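Cyclodipeptide synthetase (Mycobacterium tuberculosis, PDB 2X9Q) catalyses the ATP-independent formation of cyclo(L-tyrosyl-L-tyrosyl), an intermediate on the way to mycocyclosin, from two molecules of L-tyrosyl-tRNA(Tyr). Local coordinates at residues 58-62 with 63-67; 145-148 with 149-153; 239-243 with 244-248. All coordinates share one frame; numbering follows the deposited sequence.

Contact 1 of 3, residues 58-62 with 63-67; sequences ATAQE and GFLVR
Thr59 pairs with Val66 and Gln61 with Phe64 in a beta hairpin closed by a two-residue turn. Both are antiparallel hydrogen-bonded pairs. Thr59 N gives its proton to Val66 O at 2.7 Å, and Val66 N returns a bond to Thr59 O at 2.7 Å. Gln61 N reaches Phe64 O at 2.9 Å. The bond that closes the turn, Phe64 N to Gln61 O, is also 2.9 Å. Glu62 and Gly63 are the corners of this type I' turn. Both have positive phi, 86° at Gly63. CA-H...O contacts fill in between the bonds, with Ala60 CA 3.3 Å from Phe64 O.

The apolar contacts fall on the face that carries Ala60 and Leu65. The Leu65 side chain runs between two alanines: its CB lies 3.9 Å from Ala58 CB, and its CD2 reaches Ala60 CB.

The other face carries Thr59, Gln61, Phe64 and Val66. Gln61 and Val66 lie diagonally across the ladder, and Gln61 OE1 comes to 3.6 Å from Val66 CG2. Gln61 CG is anti to the carbonyl carbon (chi1 -56°), and the extended chain carries the amide past the methyl. There OE1 accepts from His77 NE2 and Trp105 NE1. Glu62 OE1 bonds Asn109 ND2 of the same helix 96-109 that bears Trp105.

Strand 64-68 also pairs with strand 276-283, and within this chain strand 59-61 is the outermost strand on that side of the sheet. The chemistry is that of a hairpin ladder: main-chain bonds set the pairing, and two donors on Gln61 OE1 tie one face to helices 71-79 and 96-109.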
ATOM      1  N   ALA A  58       8.687  14.018  10.184  1.00 39.89           N
ATOM      2  CA  ALA A  58       8.567  14.202   8.762  1.00 39.84           C
ATOM      3  C   ALA A  58       9.732  15.045   8.216  1.00 41.20           C
ATOM      4  O   ALA A  58      10.154  16.019   8.843  1.00 40.24           O
ATOM      5  CB  ALA A  58       7.232  14.859   8.456  1.00 39.56           C
ATOM      6  N   THR A  59      10.270  14.640   7.063  1.00 40.62           N
ATOM      7  CA  THR A  59      11.204  15.475   6.339  1.00 41.42           C
ATOM      8  C   THR A  59      10.486  16.035   5.048  1.00 40.56           C
ATOM      9  O   THR A  59       9.770  15.291   4.348  1.00 37.86           O
ATOM     10  CB  THR A  59      12.612  14.771   6.167  1.00 41.56           C
ATOM     11  OG1 THR A  59      13.377  15.447   5.154  1.00 49.40           O
ATOM     12  CG2 THR A  59      12.518  13.392   5.724  1.00 43.28           C
ATOM     13  N   ALA A  60      10.593  17.356   4.822  1.00 38.37           N
ATOM     14  CA  ALA A  60      10.048  18.021   3.614  1.00 37.69           C
ATOM     15  C   ALA A  60      10.886  17.773   2.348  1.00 37.75           C
ATOM     16  O   ALA A  60      12.088  18.025   2.344  1.00 35.51           O
ATOM     17  CB  ALA A  60       9.874  19.510   3.860  1.00 37.45           C
ATOM     18  N   GLN A  61      10.250  17.203   1.294  1.00 36.55           N
ATOM     19  CA  GLN A  61      10.933  16.854   0.051  1.00 35.92           C
ATOM     20  C   GLN A  61       9.969  17.136  -1.129  1.00 36.57           C
ATOM     21  O   GLN A  61       8.865  16.562  -1.194  1.00 36.01           O
ATOM     22  CB  GLN A  61      11.302  15.338  -0.014  1.00 35.48           C
ATOM     23  CG  GLN A  61      12.129  14.811   1.102  1.00 36.54           C
ATOM     24  CD  GLN A  61      12.689  13.431   0.808  1.00 32.87           C
ATOM     25  OE1 GLN A  61      11.981  12.486   0.412  1.00 31.38           O
ATOM     26  NE2 GLN A  61      13.964  13.280   1.060  1.00 34.92           N
ATOM     27  N   GLU A  62      10.380  18.001  -2.063  1.00 36.95           N
ATOM     28  CA  GLU A  62       9.623  18.281  -3.303  1.00 36.80           C
ATOM     29  C   GLU A  62       8.125  18.361  -3.081  1.00 35.47           C
ATOM     30  O   GLU A  62       7.359  17.645  -3.770  1.00 38.25           O
ATOM     31  CB  GLU A  62       9.894  17.195  -4.353  1.00 37.17           C
ATOM     32  CG  GLU A  62      11.329  17.150  -4.852  1.00 42.42           C
ATOM     33  CD  GLU A  62      12.284  16.627  -3.772  1.00 49.52           C
ATOM     34  OE1 GLU A  62      11.942  15.617  -3.108  1.00 48.44           O
ATOM     35  OE2 GLU A  62      13.360  17.222  -3.584  1.00 49.20           O
ATOM     36  N   GLY A  63       7.713  19.152  -2.109  1.00 32.67           N
ATOM     37  CA  GLY A  63       6.283  19.432  -1.877  1.00 32.28           C
ATOM     38  C   GLY A  63       5.519  18.425  -0.989  1.00 30.53           C
ATOM     39  O   GLY A  63       4.312  18.598  -0.743  1.00 29.38           O
ATOM     40  N   PHE A  64       6.237  17.433  -0.462  1.00 28.42           N
ATOM     41  CA  PHE A  64       5.656  16.428   0.462  1.00 29.82           C
ATOM     42  C   PHE A  64       6.311  16.396   1.852  1.00 28.69           C
ATOM     43  O   PHE A  64       7.485  16.650   1.968  1.00 30.31           O
ATOM     44  CB  PHE A  64       5.809  15.026  -0.189  1.00 28.38           C
ATOM     45  CG  PHE A  64       4.878  14.873  -1.360  1.00 27.16           C
ATOM     46  CD1 PHE A  64       5.337  15.036  -2.645  1.00 28.97           C
ATOM     47  CD2 PHE A  64       3.533  14.680  -1.149  1.00 28.30           C
ATOM     48  CE1 PHE A  64       4.425  14.977  -3.754  1.00 28.85           C
ATOM     49  CE2 PHE A  64       2.607  14.587  -2.243  1.00 26.62           C
ATOM     50  CZ  PHE A  64       3.067  14.738  -3.533  1.00 25.67           C
ATOM     51  N   LEU A  65       5.574  16.040   2.872  1.00 27.24           N
ATOM     52  CA  LEU A  65       6.210  15.723   4.118  1.00 26.71           C
ATOM     53  C   LEU A  65       6.337  14.185   4.090  1.00 27.71           C
ATOM     54  O   LEU A  65       5.319  13.491   3.825  1.00 27.04           O
ATOM     55  CB  LEU A  65       5.352  16.186   5.263  1.00 26.64           C
ATOM     56  CG  LEU A  65       5.041  17.720   5.308  1.00 33.38           C
ATOM     57  CD1 LEU A  65       4.051  18.036   6.388  1.00 38.76           C
ATOM     58  CD2 LEU A  65       6.281  18.629   5.542  1.00 37.28           C
ATOM     59  N   VAL A  66       7.553  13.673   4.254  1.00 25.37           N
ATOM     60  CA  VAL A  66       7.786  12.209   4.270  1.00 25.36           C
ATOM     61  C   VAL A  66       8.088  11.816   5.743  1.00 25.88           C
ATOM     62  O   VAL A  66       9.086  12.269   6.345  1.00 26.02           O
ATOM     63  CB  VAL A  66       8.972  11.820   3.366  1.00 24.72           C
ATOM     64  CG1 VAL A  66       9.324  10.256   3.377  1.00 22.94           C
ATOM     65  CG2 VAL A  66       8.741  12.333   2.000  1.00 25.39           C
ATOM     66  N   ARG A  67       7.249  10.955   6.284  1.00 24.49           N
ATOM     67  CA  ARG A  67       7.377  10.480   7.661  1.00 24.47           C
ATOM     68  C   ARG A  67       7.567   8.957   7.702  1.00 23.63           C
ATOM     69  O   ARG A  67       6.566   8.150   7.678  1.00 20.18           O
ATOM     70  CB  ARG A  67       6.185  10.949   8.490  1.00 24.76           C
ATOM     71  CG  ARG A  67       6.438  10.649  10.010  1.00 31.19           C
ATOM     72  CD  ARG A  67       5.359  11.212  10.955  1.00 34.02           C
ATOM     73  NE  ARG A  67       3.974  10.808  10.605  1.00 37.86           N
ATOM     74  CZ  ARG A  67       3.397   9.609  10.835  1.00 39.53           C
ATOM     75  NH1 ARG A  67       4.067   8.596  11.420  1.00 37.97           N
ATOM     76  NH2 ARG A  67       2.107   9.417  10.511  1.00 37.00           N
TER

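Contact 2 of 3, residues 145-148 with 149-153; sequences RGVR and AKITT
Ala149 follows Arg145 by one helical turn, within the long helix 133-158. Its N bonds Arg145 O, and its CB rests 3.3 Å from the same oxygen.

Lys150 repeats the pattern on Gly146. Its N bonds Gly146 O, and its CG lies 3.3 Å from that oxygen. The extended chain then runs back along the helix past Gly146, and it also touches Arg96 and Leu99 of helix 96-109.

Ile151 N meets Val147 O at 2.9 Å. The two side chains lie side by side and point the same way, with Ile151 CD1 4.0 Å from Val147 CG2. Both are buried against strands 82-87 and 112-117. Val147 lies about 7 Å, side chain to side chain, from Ser88, the probable nucleophile.

Thr152 bonds Arg148 O twice. Its N donates at 2.8 Å. Its OG1 donates to Arg148 O at 2.6 Å from the opposite face of the carbonyl plane. OG1 sits beside its own backbone N (chi1 -53°), which turns the hydroxyl back to the preceding turn. The Arg148 side chain runs alongside, and its NE makes a weak bond to Tyr117 OH.

The helix is thus two-sided. Val147 and Ile151 give the sheet an apolar ridge, while the threonine hydroxyl is satisfied by the main chain of its own helix.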
ATOM      1  N   ARG A 145     -10.611   1.763 -14.320  1.00 21.61           N
ATOM      2  CA  ARG A 145     -10.205   2.484 -15.559  1.00 21.36           C
ATOM      3  C   ARG A 145      -9.705   3.895 -15.285  1.00 22.62           C
ATOM      4  O   ARG A 145      -8.721   4.278 -15.859  1.00 22.26           O
ATOM      5  CB  ARG A 145     -11.375   2.613 -16.556  1.00 20.89           C
ATOM      6  CG  ARG A 145     -11.889   1.236 -17.088  1.00 18.42           C
ATOM      7  CD  ARG A 145     -12.783   1.525 -18.443  1.00 19.74           C
ATOM      8  NE  ARG A 145     -13.459   0.285 -18.895  1.00 19.65           N
ATOM      9  CZ  ARG A 145     -12.853  -0.692 -19.569  1.00 25.44           C
ATOM     10  NH1 ARG A 145     -13.561  -1.734 -19.937  1.00 27.29           N
ATOM     11  NH2 ARG A 145     -11.548  -0.630 -19.851  1.00 23.41           N
ATOM     12  N   GLY A 146     -10.414   4.683 -14.470  1.00 22.74           N
ATOM     13  CA  GLY A 146      -9.998   6.063 -14.259  1.00 22.25           C
ATOM     14  C   GLY A 146      -8.586   6.113 -13.606  1.00 24.97           C
ATOM     15  O   GLY A 146      -7.694   6.882 -14.062  1.00 23.75           O
ATOM     16  N   VAL A 147      -8.374   5.316 -12.533  1.00 22.85           N
ATOM     17  CA  VAL A 147      -7.102   5.464 -11.842  1.00 23.89           C
ATOM     18  C   VAL A 147      -5.970   4.861 -12.740  1.00 23.33           C
ATOM     19  O   VAL A 147      -4.897   5.450 -12.850  1.00 22.94           O
ATOM     20  CB  VAL A 147      -7.205   4.901 -10.393  1.00 24.95           C
ATOM     21  CG1 VAL A 147      -7.126   3.427 -10.403  1.00 22.87           C
ATOM     22  CG2 VAL A 147      -6.139   5.495  -9.520  1.00 26.23           C
ATOM     23  N   ARG A 148      -6.230   3.745 -13.420  1.00 20.87           N
ATOM     24  CA  ARG A 148      -5.235   3.213 -14.330  1.00 22.83           C
ATOM     25  C   ARG A 148      -4.808   4.317 -15.358  1.00 23.57           C
ATOM     26  O   ARG A 148      -3.612   4.469 -15.675  1.00 24.08           O
ATOM     27  CB  ARG A 148      -5.782   1.936 -15.080  1.00 22.67           C
ATOM     28  CG  ARG A 148      -4.889   1.436 -16.250  1.00 25.90           C
ATOM     29  CD  ARG A 148      -5.696   0.513 -17.215  1.00 31.44           C
ATOM     30  NE  ARG A 148      -6.249  -0.633 -16.569  1.00 45.18           N
ATOM     31  CZ  ARG A 148      -7.465  -1.155 -16.738  1.00 46.59           C
ATOM     32  NH1 ARG A 148      -7.743  -2.248 -16.050  1.00 51.79           N
ATOM     33  NH2 ARG A 148      -8.400  -0.650 -17.526  1.00 44.21           N
ATOM     34  N   ALA A 149      -5.801   4.970 -15.978  1.00 22.13           N
ATOM     35  CA  ALA A 149      -5.537   5.918 -17.008  1.00 22.68           C
ATOM     36  C   ALA A 149      -4.775   7.124 -16.441  1.00 23.03           C
ATOM     37  O   ALA A 149      -3.812   7.557 -17.037  1.00 24.13           O
ATOM     38  CB  ALA A 149      -6.875   6.393 -17.603  1.00 21.19           C
ATOM     39  N   LYS A 150      -5.199   7.680 -15.312  1.00 23.38           N
ATOM     40  CA  LYS A 150      -4.480   8.840 -14.725  1.00 23.58           C
ATOM     41  C   LYS A 150      -3.021   8.457 -14.417  1.00 25.54           C
ATOM     42  O   LYS A 150      -2.110   9.234 -14.717  1.00 25.14           O
ATOM     43  CB  LYS A 150      -5.114   9.374 -13.471  1.00 23.39           C
ATOM     44  CG  LYS A 150      -6.517   9.943 -13.760  1.00 24.86           C
ATOM     45  CD  LYS A 150      -7.170  10.252 -12.405  1.00 28.99           C
ATOM     46  CE  LYS A 150      -8.472  10.991 -12.596  1.00 34.52           C
ATOM     47  NZ  LYS A 150      -8.857  11.666 -11.266  1.00 39.16           N
ATOM     48  N   ILE A 151      -2.803   7.247 -13.877  1.00 23.49           N
ATOM     49  CA  ILE A 151      -1.441   6.852 -13.590  1.00 22.92           C
ATOM     50  C   ILE A 151      -0.692   6.654 -14.875  1.00 23.96           C
ATOM     51  O   ILE A 151       0.445   7.113 -14.955  1.00 22.47           O
ATOM     52  CB  ILE A 151      -1.325   5.641 -12.670  1.00 21.86           C
ATOM     53  CG1 ILE A 151      -2.059   5.920 -11.325  1.00 19.62           C
ATOM     54  CG2 ILE A 151       0.139   5.294 -12.433  1.00 21.31           C
ATOM     55  CD1 ILE A 151      -2.444   4.499 -10.609  1.00 19.32           C
ATOM     56  N   THR A 152      -1.287   5.935 -15.855  1.00 23.30           N
ATOM     57  CA  THR A 152      -0.599   5.679 -17.106  1.00 25.11           C
ATOM     58  C   THR A 152      -0.196   6.983 -17.797  1.00 26.64           C
ATOM     59  O   THR A 152       0.934   7.087 -18.241  1.00 27.11           O
ATOM     60  CB  THR A 152      -1.401   4.725 -18.002  1.00 25.89           C
ATOM     61  OG1 THR A 152      -1.691   3.570 -17.202  1.00 28.05           O
ATOM     62  CG2 THR A 152      -0.621   4.275 -19.394  1.00 24.42           C
ATOM     63  N   THR A 153      -1.065   8.002 -17.817  1.00 28.02           N
ATOM     64  CA  THR A 153      -0.716   9.280 -18.450  1.00 30.06           C
ATOM     65  C   THR A 153       0.453   9.896 -17.684  1.00 31.01           C
ATOM     66  O   THR A 153       1.421  10.373 -18.277  1.00 30.58           O
ATOM     67  CB  THR A 153      -1.945  10.220 -18.421  1.00 30.62           C
ATOM     68  OG1 THR A 153      -3.007   9.582 -19.149  1.00 32.12           O
ATOM     69  CG2 THR A 153      -1.627  11.713 -19.031  1.00 33.42           C
TER

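Contact 3 of 3, residues 239-243 with 244-248; sequences DTPAI and LGVPS
Thr240 and Leu244 meet across the last turn of helix 220-244, where the chain leaves the helix for strand 249-253 of the Rossmann-like domain. Leu244 N bonds Thr240 O at 2.8 Å, nearly straight. The two side chains also lie side by side, and Leu244 CD1 touches Thr240 CG2 at 3.5 Å. OG1 of Thr240 lies beside the backbone N (chi1 -66°), which leaves CG2 anti to that N and alongside the leucine. OG1 bonds Leu236 O one turn back.

Gly245 is the first residue to leave helical angles, with positive phi (63°), and the chain turns back past Pro241. Pro241 O is met there by two weak bonds, from Gly245 N at 2.8 Å and from Val246 N at 3.4 Å. Pro241 touches the returning chain through CB, 3.4 Å from Val246 O, and CG, which packs on Ser248 CA.

Further out, Asp239 shapes the start of this turn. Its OD1 accepts from Ala242 N at 3.0 Å, an Asx motif that supplies a partner where the helix is kinked. Thr240 N also bonds Gln276 OE1.

Neighbouring elements hold the exit in place. Thr240, Leu244 and Val246 pack on His82 of strand 82-87, Ile243 O accepts from Asn176 ND2, and Ser248 OG bonds Asp81 OD2. One water closes the loop by giving a proton to Pro241 O and the other to Val246 O, the latter at 2.9 Å.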
ATOM      1  N   ASP A 239       7.406  -7.446   1.841  1.00 17.56           N
ATOM      2  CA  ASP A 239       8.654  -7.811   1.117  1.00 18.90           C
ATOM      3  C   ASP A 239       8.657  -7.471  -0.357  1.00 18.62           C
ATOM      4  O   ASP A 239       8.856  -8.374  -1.209  1.00 20.26           O
ATOM      5  CB  ASP A 239       8.981  -9.301   1.317  1.00 17.96           C
ATOM      6  CG  ASP A 239      10.509  -9.576   1.195  1.00 21.82           C
ATOM      7  OD1 ASP A 239      11.292  -8.675   0.696  1.00 21.88           O
ATOM      8  OD2 ASP A 239      10.971 -10.647   1.645  1.00 22.47           O
ATOM      9  N   THR A 240       8.498  -6.183  -0.655  1.00 20.10           N
ATOM     10  CA  THR A 240       8.663  -5.688  -2.009  1.00 20.34           C
ATOM     11  C   THR A 240      10.054  -6.069  -2.577  1.00 22.28           C
ATOM     12  O   THR A 240      10.157  -6.453  -3.746  1.00 22.21           O
ATOM     13  CB  THR A 240       8.459  -4.159  -2.078  1.00 20.16           C
ATOM     14  OG1 THR A 240       7.089  -3.852  -1.761  1.00 17.50           O
ATOM     15  CG2 THR A 240       8.782  -3.573  -3.504  1.00 19.64           C
ATOM     16  N   PRO A 241      11.128  -6.035  -1.751  1.00 21.39           N
ATOM     17  CA  PRO A 241      12.424  -6.536  -2.328  1.00 21.17           C
ATOM     18  C   PRO A 241      12.356  -7.945  -2.921  1.00 22.85           C
ATOM     19  O   PRO A 241      12.901  -8.177  -4.022  1.00 25.09           O
ATOM     20  CB  PRO A 241      13.370  -6.519  -1.085  1.00 20.48           C
ATOM     21  CG  PRO A 241      12.908  -5.229  -0.464  1.00 15.66           C
ATOM     22  CD  PRO A 241      11.339  -5.476  -0.410  1.00 19.05           C
ATOM     23  N   ALA A 242      11.723  -8.905  -2.257  1.00 21.03           N
ATOM     24  CA  ALA A 242      11.480 -10.242  -2.828  1.00 22.40           C
ATOM     25  C   ALA A 242      10.618 -10.225  -4.078  1.00 24.14           C
ATOM     26  O   ALA A 242      10.908 -10.926  -5.028  1.00 24.24           O
ATOM     27  CB  ALA A 242      10.853 -11.216  -1.824  1.00 20.69           C
ATOM     28  N   ILE A 243       9.588  -9.396  -4.107  1.00 23.46           N
ATOM     29  CA  ILE A 243       8.623  -9.483  -5.202  1.00 23.87           C
ATOM     30  C   ILE A 243       9.195  -8.775  -6.459  1.00 26.15           C
ATOM     31  O   ILE A 243       9.008  -9.268  -7.569  1.00 25.64           O
ATOM     32  CB  ILE A 243       7.344  -8.769  -4.730  1.00 24.54           C
ATOM     33  CG1 ILE A 243       6.716  -9.617  -3.570  1.00 22.03           C
ATOM     34  CG2 ILE A 243       6.387  -8.465  -5.937  1.00 21.46           C
ATOM     35  CD1 ILE A 243       5.572  -8.827  -2.800  1.00 19.89           C
ATOM     36  N   LEU A 244       9.835  -7.628  -6.263  1.00 25.90           N
ATOM     37  CA  LEU A 244      10.319  -6.790  -7.376  1.00 28.64           C
ATOM     38  C   LEU A 244      11.830  -6.923  -7.630  1.00 28.87           C
ATOM     39  O   LEU A 244      12.325  -6.346  -8.568  1.00 30.27           O
ATOM     40  CB  LEU A 244       9.957  -5.326  -7.143  1.00 27.47           C
ATOM     41  CG  LEU A 244       8.442  -5.037  -7.233  1.00 29.61           C
ATOM     42  CD1 LEU A 244       8.184  -3.565  -6.972  1.00 27.64           C
ATOM     43  CD2 LEU A 244       7.936  -5.445  -8.630  1.00 29.73           C
ATOM     44  N   GLY A 245      12.557  -7.650  -6.774  1.00 28.65           N
ATOM     45  CA  GLY A 245      14.017  -7.818  -6.892  1.00 26.71           C
ATOM     46  C   GLY A 245      14.785  -6.518  -6.760  1.00 28.28           C
ATOM     47  O   GLY A 245      15.663  -6.276  -7.597  1.00 28.85           O
ATOM     48  N   VAL A 246      14.483  -5.663  -5.760  1.00 24.16           N
ATOM     49  CA  VAL A 246      15.186  -4.411  -5.558  1.00 24.32           C
ATOM     50  C   VAL A 246      15.905  -4.566  -4.175  1.00 24.04           C
ATOM     51  O   VAL A 246      15.575  -5.481  -3.433  1.00 23.73           O
ATOM     52  CB  VAL A 246      14.209  -3.220  -5.551  1.00 23.97           C
ATOM     53  CG1 VAL A 246      13.643  -3.009  -7.020  1.00 24.94           C
ATOM     54  CG2 VAL A 246      13.082  -3.474  -4.512  1.00 21.57           C
ATOM     55  N   PRO A 247      16.941  -3.759  -3.894  1.00 23.36           N
ATOM     56  CA  PRO A 247      17.698  -3.984  -2.642  1.00 22.40           C
ATOM     57  C   PRO A 247      16.875  -3.675  -1.379  1.00 23.09           C
ATOM     58  O   PRO A 247      17.008  -4.372  -0.348  1.00 22.73           O
ATOM     59  CB  PRO A 247      18.904  -2.958  -2.758  1.00 22.46           C
ATOM     60  CG  PRO A 247      19.126  -2.911  -4.303  1.00 24.01           C
ATOM     61  CD  PRO A 247      17.713  -2.958  -4.893  1.00 22.17           C
ATOM     62  N   SER A 248      16.051  -2.619  -1.448  1.00 23.48           N
ATOM     63  CA  SER A 248      15.208  -2.260  -0.292  1.00 21.56           C
ATOM     64  C   SER A 248      14.060  -1.467  -0.865  1.00 22.38           C
ATOM     65  O   SER A 248      14.113  -1.050  -2.046  1.00 22.87           O
ATOM     66  CB  SER A 248      15.967  -1.425   0.698  1.00 21.98           C
ATOM     67  OG  SER A 248      16.354  -0.166   0.182  1.00 21.53           O
TER
HETATM   68  O   HOH W   1      15.923  -8.300  -4.052  1.00 35.02           O

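All three contacts are local, and no two touch; their nearest atoms lie about 13 Å apart. Contact 1 is a surface hairpin at one side of the mixed sheet. Contacts 2 and 3 are partly buried; contact 2 lies on a helix and contact 3 where a helix passes into a loop. Strands 82-87 and 112-117 touch both, whereas contact 1 adjoins strand 276-283. Helix 96-109 is a neighbour of contacts 1 and 2. Bonding follows place: cross-strand pairs in contact 1, regular helical bonds plus one threonine hydroxyl in contact 2, and in contact 3 one regular helical bond, then two weak bonds and a water.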